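Local coordinates for putative transcriptional regulator TRANSCRIPTION REGULATOR protein (Rhizobium meliloti, PDB 5NLA) that activates transcription as an AraC-like regulator, probably by binding DNA, and binds c-di-GMP by a PilZ-like mechanism to regulate extracellular polysaccharide production, at residues A[255-258]-A[259-263]. Residues are numbered along the deposited sequence; the frame is centred on the assembly and turned at random.
Sequences AHRY and IHLNL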
ATOM      1  N   ALA A 255      -1.034   6.625  14.063  1.00 69.31           N
ATOM      2  CA  ALA A 255      -2.396   6.648  14.608  1.00 70.29           C
ATOM      3  C   ALA A 255      -3.071   5.275  14.572  1.00 71.57           C
ATOM      4  O   ALA A 255      -3.629   4.827  15.578  1.00 71.61           O
ATOM      5  CB  ALA A 255      -3.248   7.647  13.849  1.00 69.04           C
ATOM      6  N   HIS A 256      -3.026   4.617  13.413  1.00 69.90           N
ATOM      7  CA  HIS A 256      -3.598   3.271  13.284  1.00 70.35           C
ATOM      8  C   HIS A 256      -2.948   2.250  14.234  1.00 73.16           C
ATOM      9  O   HIS A 256      -3.637   1.341  14.731  1.00 73.39           O
ATOM     10  CB  HIS A 256      -3.533   2.764  11.835  1.00 66.54           C
ATOM     11  CG  HIS A 256      -4.636   3.273  10.957  1.00 64.97           C
ATOM     12  ND1 HIS A 256      -4.550   3.259   9.585  1.00 62.07           N
ATOM     13  CD2 HIS A 256      -5.843   3.810  11.249  1.00 66.39           C
ATOM     14  CE1 HIS A 256      -5.656   3.752   9.065  1.00 62.61           C
ATOM     15  NE2 HIS A 256      -6.458   4.095  10.054  1.00 65.91           N
ATOM     16  N   ARG A 257      -1.646   2.417  14.484  1.00 74.33           N
ATOM     17  CA  ARG A 257      -0.913   1.564  15.417  1.00 78.34           C
ATOM     18  C   ARG A 257      -1.302   1.863  16.854  1.00 82.34           C
ATOM     19  O   ARG A 257      -1.608   0.945  17.622  1.00 84.71           O
ATOM     20  CB  ARG A 257       0.600   1.743  15.271  1.00 79.16           C
ATOM     21  CG  ARG A 257       1.407   0.740  16.092  1.00 82.90           C
ATOM     22  CD  ARG A 257       2.900   0.902  15.902  1.00 84.41           C
ATOM     23  NE  ARG A 257       3.360   2.246  16.242  1.00 87.16           N
ATOM     24  CZ  ARG A 257       4.586   2.710  16.003  1.00 91.90           C
ATOM     25  NH1 ARG A 257       5.506   1.937  15.426  1.00 94.97           N
ATOM     26  NH2 ARG A 257       4.901   3.962  16.338  1.00 93.36           N
ATOM     27  N   TYR A 258      -1.264   3.143  17.220  1.00 82.77           N
ATOM     28  CA  TYR A 258      -1.657   3.561  18.561  1.00 84.07           C
ATOM     29  C   TYR A 258      -3.014   2.956  18.894  1.00 83.44           C
ATOM     30  O   TYR A 258      -3.149   2.257  19.883  1.00 86.62           O
ATOM     31  CB  TYR A 258      -1.698   5.082  18.685  1.00 85.89           C
ATOM     32  CG  TYR A 258      -1.975   5.514  20.094  1.00 92.61           C
ATOM     33  CD1 TYR A 258      -0.944   5.624  21.021  1.00 95.66           C
ATOM     34  CD2 TYR A 258      -3.277   5.775  20.519  1.00 95.51           C
ATOM     35  CE1 TYR A 258      -1.200   5.993  22.329  1.00100.15           C
ATOM     36  CE2 TYR A 258      -3.547   6.142  21.824  1.00 99.92           C
ATOM     37  CZ  TYR A 258      -2.513   6.255  22.735  1.00103.10           C
ATOM     38  OH  TYR A 258      -2.811   6.624  24.043  1.00106.81           O
ATOM     39  N   ILE A 259      -3.995   3.199  18.033  1.00 81.85           N
ATOM     40  CA  ILE A 259      -5.336   2.635  18.185  1.00 84.02           C
ATOM     41  C   ILE A 259      -5.313   1.124  18.340  1.00 84.81           C
ATOM     42  O   ILE A 259      -5.985   0.601  19.222  1.00 91.08           O
ATOM     43  CB  ILE A 259      -6.274   3.048  17.021  1.00 82.95           C
ATOM     44  CG1 ILE A 259      -6.707   4.506  17.209  1.00 83.25           C
ATOM     45  CG2 ILE A 259      -7.514   2.150  16.927  1.00 84.52           C
ATOM     46  CD1 ILE A 259      -7.341   5.126  15.983  1.00 82.07           C
ATOM     47  N   HIS A 260      -4.559   0.429  17.497  1.00 83.19           N
ATOM     48  CA  HIS A 260      -4.474  -1.042  17.567  1.00 83.36           C
ATOM     49  C   HIS A 260      -3.968  -1.508  18.928  1.00 86.83           C
ATOM     50  O   HIS A 260      -4.534  -2.438  19.512  1.00 89.30           O
ATOM     51  CB  HIS A 260      -3.577  -1.603  16.449  1.00 79.96           C
ATOM     52  CG  HIS A 260      -3.398  -3.093  16.500  1.00 79.51           C
ATOM     53  ND1 HIS A 260      -4.203  -3.962  15.797  1.00 77.95           N
ATOM     54  CD2 HIS A 260      -2.508  -3.864  17.173  1.00 79.22           C
ATOM     55  CE1 HIS A 260      -3.817  -5.203  16.037  1.00 78.92           C
ATOM     56  NE2 HIS A 260      -2.792  -5.171  16.869  1.00 79.24           N
ATOM     57  N   LEU A 261      -2.913  -0.861  19.426  1.00 87.93           N
ATOM     58  CA  LEU A 261      -2.325  -1.222  20.719  1.00 93.51           C
ATOM     59  C   LEU A 261      -3.222  -0.898  21.923  1.00 98.17           C
ATOM     60  O   LEU A 261      -3.294  -1.677  22.876  1.00100.55           O
ATOM     61  CB  LEU A 261      -0.960  -0.548  20.901  1.00 93.63           C
ATOM     62  CG  LEU A 261       0.141  -0.958  19.924  1.00 92.93           C
ATOM     63  CD1 LEU A 261       1.418  -0.193  20.233  1.00 94.49           C
ATOM     64  CD2 LEU A 261       0.398  -2.457  19.957  1.00 93.99           C
ATOM     65  N   ASN A 262      -3.908   0.240  21.867  1.00 98.83           N
ATOM     66  CA  ASN A 262      -4.677   0.744  22.997  1.00103.11           C
ATOM     67  C   ASN A 262      -6.187   0.689  22.743  1.00105.21           C
ATOM     68  O   ASN A 262      -6.941   1.539  23.235  1.00106.55           O
ATOM     69  CB  ASN A 262      -4.218   2.169  23.292  1.00103.57           C
ATOM     70  CG  ASN A 262      -2.705   2.294  23.298  1.00102.67           C
ATOM     71  OD1 ASN A 262      -2.020   1.633  24.080  1.00104.02           O
ATOM     72  ND2 ASN A 262      -2.178   3.124  22.406  1.00 98.16           N
ATOM     73  N   LEU A 263      -6.622  -0.335  22.011  1.00105.28           N
ATOM     74  CA  LEU A 263      -8.022  -0.474  21.612  1.00108.07           C
ATOM     75  C   LEU A 263      -8.899  -0.780  22.831  1.00115.58           C
ATOM     76  O   LEU A 263      -9.981  -0.205  22.992  1.00118.39           O
ATOM     77  CB  LEU A 263      -8.154  -1.581  20.555  1.00105.96           C
ATOM     78  CG  LEU A 263      -9.457  -1.775  19.765  1.00106.76           C
ATOM     79  CD1 LEU A 263     -10.522  -2.481  20.592  1.00112.14           C
ATOM     80  CD2 LEU A 263      -9.992  -0.461  19.203  1.00105.73           C
TER
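Ala255, His256, Arg257 and Tyr258 each accept, through the carbonyl oxygen, a hydrogen bond from the amide four residues on, the i to i+4 ladder of the last turns of helix 251-261; it ends where Asn262 N meets Tyr258 O at 2.9 Å, and the chain departs from helical geometry at Asn262. One turn apart on the same flank, Tyr258 and Asn262 carry the side-chain contact. Tyr258 has CG anti to the backbone N (chi1 -175°), which sends the ring along the helix toward its C-terminal end, and there Asn262 ND2 lies over one face, 3.0 Å from Tyr258 CE1. Asn262 CG sits above the rim, and ring and amide planes are 57° apart, so the amide is inclined to the ring rather than stacked flat upon it. Asn262 ND2 is also 2.8 Å from Tyr258 O. Just past the helix end, asparagine suits its place because its short side chain brings CG and ND2 back over the ring. The tyrosine hydroxyl reaches beyond the helix to Thr272 OG1, while Ile273 flanks the side chain. With alanine in place of Tyr258, the Asn262 amide would probably lose the aromatic surface beneath it and Thr272 its hydroxyl partner. Buried Ile259 packs on Tyr297 and Ile273, an aliphatic choice fitting an interior wall. Arg257 (salt bridge to Glu186) and His256 (ND1 hydrogen-bonded to Asp122 OD2) tie the helix to earlier parts of the chain, whereas Tyr258 ties it forward. An amide nitrogen over the electron-rich Tyr258 ring would probably be favourable.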